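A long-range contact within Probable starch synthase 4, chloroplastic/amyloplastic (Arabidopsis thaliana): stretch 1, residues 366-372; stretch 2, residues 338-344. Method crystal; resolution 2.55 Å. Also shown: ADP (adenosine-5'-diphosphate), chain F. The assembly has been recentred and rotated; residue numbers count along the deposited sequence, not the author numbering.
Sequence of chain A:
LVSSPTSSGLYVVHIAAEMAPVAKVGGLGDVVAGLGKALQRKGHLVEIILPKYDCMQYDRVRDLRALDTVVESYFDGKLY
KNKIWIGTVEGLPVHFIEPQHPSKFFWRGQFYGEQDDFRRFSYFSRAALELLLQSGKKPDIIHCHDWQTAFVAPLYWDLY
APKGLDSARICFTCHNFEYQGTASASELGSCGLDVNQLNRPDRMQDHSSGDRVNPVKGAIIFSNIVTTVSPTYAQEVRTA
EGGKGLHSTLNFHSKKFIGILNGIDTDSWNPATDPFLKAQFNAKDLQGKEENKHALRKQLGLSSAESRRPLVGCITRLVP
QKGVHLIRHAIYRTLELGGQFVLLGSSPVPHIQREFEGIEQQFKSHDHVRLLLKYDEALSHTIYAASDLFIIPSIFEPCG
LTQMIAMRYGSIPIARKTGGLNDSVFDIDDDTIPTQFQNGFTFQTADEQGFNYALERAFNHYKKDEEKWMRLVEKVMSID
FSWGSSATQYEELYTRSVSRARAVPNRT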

ATOM      1  N   HIS A 366      -6.913 -28.005  14.253  1.00 58.26           N
ATOM      2  CA  HIS A 366      -6.804 -28.901  13.104  1.00 55.66           C
ATOM      3  C   HIS A 366      -5.335 -29.034  12.714  1.00 53.34           C
ATOM      4  O   HIS A 366      -4.536 -28.092  12.857  1.00 51.00           O
ATOM      5  CB  HIS A 366      -7.587 -28.356  11.892  1.00 54.03           C
ATOM      6  CG  HIS A 366      -7.904 -29.388  10.855  1.00 53.40           C
ATOM      7  ND1 HIS A 366      -7.241 -29.459   9.652  1.00 51.22           N
ATOM      8  CD2 HIS A 366      -8.809 -30.397  10.845  1.00 54.50           C
ATOM      9  CE1 HIS A 366      -7.722 -30.461   8.941  1.00 51.84           C
ATOM     10  NE2 HIS A 366      -8.689 -31.034   9.633  1.00 54.13           N
ATOM     11  N   ASP A 367      -4.993 -30.202  12.198  1.00 52.29           N
ATOM     12  CA  ASP A 367      -3.632 -30.468  11.776  1.00 51.84           C
ATOM     13  C   ASP A 367      -3.143 -29.654  10.568  1.00 49.07           C
ATOM     14  O   ASP A 367      -1.939 -29.489  10.409  1.00 48.57           O
ATOM     15  CB  ASP A 367      -3.463 -31.951  11.435  1.00 53.65           C
ATOM     16  CG  ASP A 367      -3.436 -32.846  12.628  1.00 56.25           C
ATOM     17  OD1 ASP A 367      -3.534 -32.380  13.783  1.00 57.62           O
ATOM     18  OD2 ASP A 367      -3.340 -34.058  12.363  1.00 58.33           O
ATOM     19  N   HIS A 368      -4.057 -29.186   9.714  1.00 47.06           N
ATOM     20  CA  HIS A 368      -3.710 -28.630   8.405  1.00 44.38           C
ATOM     21  C   HIS A 368      -4.244 -27.209   8.122  1.00 41.57           C
ATOM     22  O   HIS A 368      -3.853 -26.620   7.140  1.00 39.00           O
ATOM     23  CB  HIS A 368      -4.175 -29.602   7.304  1.00 44.44           C
ATOM     24  CG  HIS A 368      -3.716 -31.010   7.516  1.00 46.43           C
ATOM     25  ND1 HIS A 368      -2.553 -31.516   6.977  1.00 46.88           N
ATOM     26  CD2 HIS A 368      -4.258 -32.020   8.245  1.00 47.72           C
ATOM     27  CE1 HIS A 368      -2.402 -32.774   7.359  1.00 47.16           C
ATOM     28  NE2 HIS A 368      -3.424 -33.101   8.127  1.00 47.96           N
ATOM     29  N   VAL A 369      -5.119 -26.658   8.957  1.00 41.95           N
ATOM     30  CA  VAL A 369      -5.665 -25.323   8.720  1.00 41.10           C
ATOM     31  C   VAL A 369      -5.626 -24.476   9.980  1.00 41.29           C
ATOM     32  O   VAL A 369      -6.132 -24.895  11.007  1.00 41.68           O
ATOM     33  CB  VAL A 369      -7.111 -25.411   8.192  1.00 41.79           C
ATOM     34  CG1 VAL A 369      -7.700 -24.027   7.973  1.00 41.08           C
ATOM     35  CG2 VAL A 369      -7.107 -26.140   6.857  1.00 42.43           C
ATOM     36  N   ARG A 370      -5.032 -23.283   9.891  1.00 41.06           N
ATOM     37  CA  ARG A 370      -5.078 -22.318  10.997  1.00 41.71           C
ATOM     38  C   ARG A 370      -5.364 -20.938  10.476  1.00 39.04           C
ATOM     39  O   ARG A 370      -4.799 -20.528   9.484  1.00 36.54           O
ATOM     40  CB  ARG A 370      -3.782 -22.322  11.802  1.00 44.06           C
ATOM     41  CG  ARG A 370      -3.906 -21.629  13.160  1.00 46.66           C
ATOM     42  CD  ARG A 370      -4.560 -22.466  14.265  1.00 49.62           C
ATOM     43  NE  ARG A 370      -3.781 -23.657  14.601  1.00 51.89           N
ATOM     44  CZ  ARG A 370      -4.085 -24.923  14.254  1.00 56.76           C
ATOM     45  NH1 ARG A 370      -5.175 -25.203  13.527  1.00 58.48           N
ATOM     46  NH2 ARG A 370      -3.278 -25.952  14.606  1.00 57.95           N
ATOM     47  N   LEU A 371      -6.270 -20.241  11.154  1.00 40.03           N
ATOM     48  CA  LEU A 371      -6.686 -18.884  10.796  1.00 40.01           C
ATOM     49  C   LEU A 371      -6.284 -17.968  11.923  1.00 40.34           C
ATOM     50  O   LEU A 371      -6.610 -18.230  13.072  1.00 40.97           O
ATOM     51  CB  LEU A 371      -8.206 -18.821  10.609  1.00 41.50           C
ATOM     52  CG  LEU A 371      -8.705 -19.183   9.219  1.00 41.45           C
ATOM     53  CD1 LEU A 371      -8.329 -20.596   8.855  1.00 42.49           C
ATOM     54  CD2 LEU A 371     -10.211 -19.029   9.137  1.00 42.93           C
ATOM     55  N   LEU A 372      -5.580 -16.895  11.583  1.00 39.40           N
ATOM     56  CA  LEU A 372      -5.065 -15.951  12.576  1.00 39.43           C
ATOM     57  C   LEU A 372      -5.706 -14.583  12.289  1.00 38.59           C
ATOM     58  O   LEU A 372      -5.241 -13.813  11.457  1.00 35.84           O
ATOM     59  CB  LEU A 372      -3.545 -15.922  12.491  1.00 39.21           C
ATOM     60  CG  LEU A 372      -2.930 -17.277  12.875  1.00 40.15           C
ATOM     61  CD1 LEU A 372      -1.531 -17.423  12.273  1.00 40.49           C
ATOM     62  CD2 LEU A 372      -2.921 -17.495  14.387  1.00 41.29           C
TER
HETATM   63  PB  ADP F 601      -3.470  -3.264   0.599  1.00 27.46           P
HETATM   64  O1B ADP F 601      -2.748  -1.959   0.430  1.00 28.85           O
HETATM   65  O2B ADP F 601      -3.622  -3.770   2.004  1.00 27.40           O
HETATM   66  O3B ADP F 601      -4.796  -3.245  -0.127  1.00 28.09           O
HETATM   67  PA  ADP F 601      -0.995  -4.316  -0.446  1.00 28.50           P
HETATM   68  O1A ADP F 601      -0.634  -5.669  -0.988  1.00 29.64           O
HETATM   69  O2A ADP F 601      -0.641  -3.157  -1.340  1.00 30.69           O
HETATM   70  O3A ADP F 601      -2.572  -4.384  -0.126  1.00 27.33           O
HETATM   71  O5' ADP F 601      -0.299  -4.051   0.977  1.00 28.95           O
HETATM   72  C5' ADP F 601      -0.486  -4.923   2.093  1.00 29.36           C
HETATM   73  C4' ADP F 601       0.620  -4.830   3.160  1.00 28.85           C
HETATM   74  O4' ADP F 601       0.053  -5.023   4.465  1.00 28.56           O
HETATM   75  C3' ADP F 601       1.661  -5.924   3.044  1.00 28.13           C
HETATM   76  O3' ADP F 601       2.871  -5.458   3.617  1.00 27.88           O
HETATM   77  C2' ADP F 601       1.112  -7.030   3.906  1.00 27.70           C
HETATM   78  O2' ADP F 601       2.114  -7.916   4.372  1.00 28.75           O
HETATM   79  C1' ADP F 601       0.525  -6.241   5.038  1.00 28.36           C
HETATM   80  N9  ADP F 601      -0.615  -6.908   5.706  1.00 29.82           N
HETATM   81  C8  ADP F 601      -1.878  -6.987   5.269  1.00 29.22           C
HETATM   82  N7  ADP F 601      -2.652  -7.629   6.172  1.00 29.29           N
HETATM   83  C5  ADP F 601      -1.879  -7.969   7.215  1.00 29.69           C
HETATM   84  C6  ADP F 601      -2.057  -8.680   8.520  1.00 29.92           C
HETATM   85  N6  ADP F 601      -3.273  -9.171   8.870  1.00 28.33           N
HETATM   86  N1  ADP F 601      -0.959  -8.813   9.317  1.00 29.74           N
HETATM   87  C2  ADP F 601       0.252  -8.332   8.933  1.00 30.03           C
HETATM   88  N3  ADP F 601       0.467  -7.694   7.771  1.00 29.05           N
HETATM   89  C4  ADP F 601      -0.536  -7.491   6.894  1.00 29.65           C
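Stretch 2, residues 338-344: GGQFVLL

Two strands that run almost perfectly in the same direction, their axes only 3° apart, make this contact a nearly untwisted example of parallel β pairing, and the four hydrogen bonds across it all run between backbone atoms. Residues 340-344 of stretch 2 lie beside residues 369-372 of stretch 1 with the axes 4.7 Å apart at closest approach. No touching pair is closer than 27 residues in sequence, which leaves room for the crossover that parallel strands need: the chain must return to the end of the sheet where the first strand began before it can lay down a neighbour pointing the same way.

The general rule for parallel strands is that every second residue on a strand bonds to the two residues that flank its partner on the other, and the rule is followed closely here. Phe341 is paired with Val369 (CA to CA 4.8 Å), and it reaches to either side of that residue: Phe341 N donates to His368 O at 2.8 Å, while Phe341 O accepts from Arg370 N at 3.0 Å. Two residues on, Leu343 repeats the pattern opposite Leu371, with Leu343 N donating to Arg370 O at 3.1 Å and Leu343 O accepting from Leu372 N at 2.7 Å. Val342 and Leu344, the alternate residues, make none of these four bonds; instead their alpha carbons face carbonyls of stretch 1, Val342 CA lying 3.4 Å from Arg370 O and Leu344 CA 3.5 Å from Leu372 O, as CA-H...O contacts. Val369 CA makes the reciprocal approach to Phe341 O, also at 3.4 Å.

The backbone of stretch 2 is extended throughout the strand, with phi between about -108° and -140° and psi between 111° and 159°. It enters this conformation after Gly338, which ends the preceding helix in a Schellman motif with phi of 86°, a value that favours glycine. Gly339 is already extended, and the strand starts at Gln340.

Because successive side chains alternate, the pairs are sorted onto two faces. On one, Phe341 lies beside Val369 and Leu343 beside Leu371, with Val369 CG2 4.3 Å from Phe341 CB and Leu371 CG 4.1 Å from Leu343 CB. The Phe341 ring (chi1 t) leads away from stretch 1, so its CB makes the closest side-chain approach to Val369. On the other face, Val342 pairs with Arg370 and Leu344 with Leu372. The Leu372 side chain meets both of the stretch 2 residues on this face: its CD1 is 4.2 Å from Val342 CG1 and its CB 3.9 Å from Leu344 CD1. The end of Arg370 leads away and turns back along its own stretch, where NH1 and NH2 each bond His366 O at 3.0 Å.

At the start of the pairing the side-chain contact is polar. Gln340, with chi1 m and chi2 t, brings NE2 to 3.4 Å from His368 ND1, oblique to the imidazole ring. At the far end, Leu344 O comes within 3.8 Å of N6 of the bound ADP.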

ATOM      1  N   GLY A 338      -5.264 -31.902  -0.339  1.00 38.44           N
ATOM      2  CA  GLY A 338      -4.215 -32.480   0.483  1.00 38.75           C
ATOM      3  C   GLY A 338      -3.099 -31.523   0.871  1.00 37.66           C
ATOM      4  O   GLY A 338      -1.978 -31.961   1.094  1.00 38.02           O
ATOM      5  N   GLY A 339      -3.399 -30.221   0.928  1.00 36.04           N
ATOM      6  CA  GLY A 339      -2.454 -29.211   1.392  1.00 34.31           C
ATOM      7  C   GLY A 339      -2.870 -28.679   2.739  1.00 33.94           C
ATOM      8  O   GLY A 339      -3.893 -29.086   3.281  1.00 34.58           O
ATOM      9  N   GLN A 340      -2.059 -27.778   3.275  1.00 34.08           N
ATOM     10  CA  GLN A 340      -2.346 -27.022   4.492  1.00 34.36           C
ATOM     11  C   GLN A 340      -2.527 -25.552   4.157  1.00 32.85           C
ATOM     12  O   GLN A 340      -2.088 -25.089   3.111  1.00 32.29           O
ATOM     13  CB  GLN A 340      -1.200 -27.178   5.483  1.00 36.23           C
ATOM     14  CG  GLN A 340      -0.858 -28.630   5.830  1.00 38.43           C
ATOM     15  CD  GLN A 340       0.333 -28.766   6.762  1.00 40.13           C
ATOM     16  OE1 GLN A 340       1.357 -28.139   6.552  1.00 41.19           O
ATOM     17  NE2 GLN A 340       0.203 -29.604   7.782  1.00 41.59           N
ATOM     18  N   PHE A 341      -3.198 -24.823   5.035  1.00 32.73           N
ATOM     19  CA  PHE A 341      -3.552 -23.429   4.804  1.00 31.42           C
ATOM     20  C   PHE A 341      -3.391 -22.576   6.089  1.00 33.15           C
ATOM     21  O   PHE A 341      -3.948 -22.910   7.144  1.00 34.61           O
ATOM     22  CB  PHE A 341      -4.996 -23.353   4.326  1.00 30.96           C
ATOM     23  CG  PHE A 341      -5.344 -22.072   3.640  1.00 29.31           C
ATOM     24  CD1 PHE A 341      -5.581 -20.912   4.354  1.00 29.17           C
ATOM     25  CD2 PHE A 341      -5.403 -22.025   2.272  1.00 28.98           C
ATOM     26  CE1 PHE A 341      -5.874 -19.724   3.719  1.00 28.59           C
ATOM     27  CE2 PHE A 341      -5.693 -20.830   1.610  1.00 28.30           C
ATOM     28  CZ  PHE A 341      -5.919 -19.679   2.330  1.00 28.13           C
ATOM     29  N   VAL A 342      -2.675 -21.464   5.966  1.00 32.87           N
ATOM     30  CA  VAL A 342      -2.505 -20.492   7.028  1.00 33.98           C
ATOM     31  C   VAL A 342      -2.994 -19.132   6.554  1.00 33.15           C
ATOM     32  O   VAL A 342      -2.448 -18.595   5.605  1.00 32.49           O
ATOM     33  CB  VAL A 342      -1.028 -20.344   7.442  1.00 34.34           C
ATOM     34  CG1 VAL A 342      -0.883 -19.294   8.515  1.00 34.68           C
ATOM     35  CG2 VAL A 342      -0.549 -21.645   8.046  1.00 36.96           C
ATOM     36  N   LEU A 343      -4.006 -18.593   7.227  1.00 33.27           N
ATOM     37  CA  LEU A 343      -4.531 -17.273   6.928  1.00 32.80           C
ATOM     38  C   LEU A 343      -4.112 -16.327   8.045  1.00 33.69           C
ATOM     39  O   LEU A 343      -4.293 -16.620   9.238  1.00 35.05           O
ATOM     40  CB  LEU A 343      -6.056 -17.266   6.814  1.00 33.27           C
ATOM     41  CG  LEU A 343      -6.764 -15.925   6.620  1.00 33.25           C
ATOM     42  CD1 LEU A 343      -6.324 -15.256   5.322  1.00 33.06           C
ATOM     43  CD2 LEU A 343      -8.251 -16.113   6.564  1.00 34.12           C
ATOM     44  N   LEU A 344      -3.567 -15.187   7.645  1.00 33.78           N
ATOM     45  CA  LEU A 344      -3.366 -14.069   8.543  1.00 35.65           C
ATOM     46  C   LEU A 344      -4.104 -12.877   7.954  1.00 35.06           C
ATOM     47  O   LEU A 344      -3.731 -12.374   6.917  1.00 33.36           O
ATOM     48  CB  LEU A 344      -1.879 -13.771   8.677  1.00 36.25           C
ATOM     49  CG  LEU A 344      -1.486 -12.573   9.526  1.00 36.14           C
ATOM     50  CD1 LEU A 344      -2.043 -12.743  10.918  1.00 37.01           C
ATOM     51  CD2 LEU A 344       0.040 -12.498   9.541  1.00 36.15           C
TER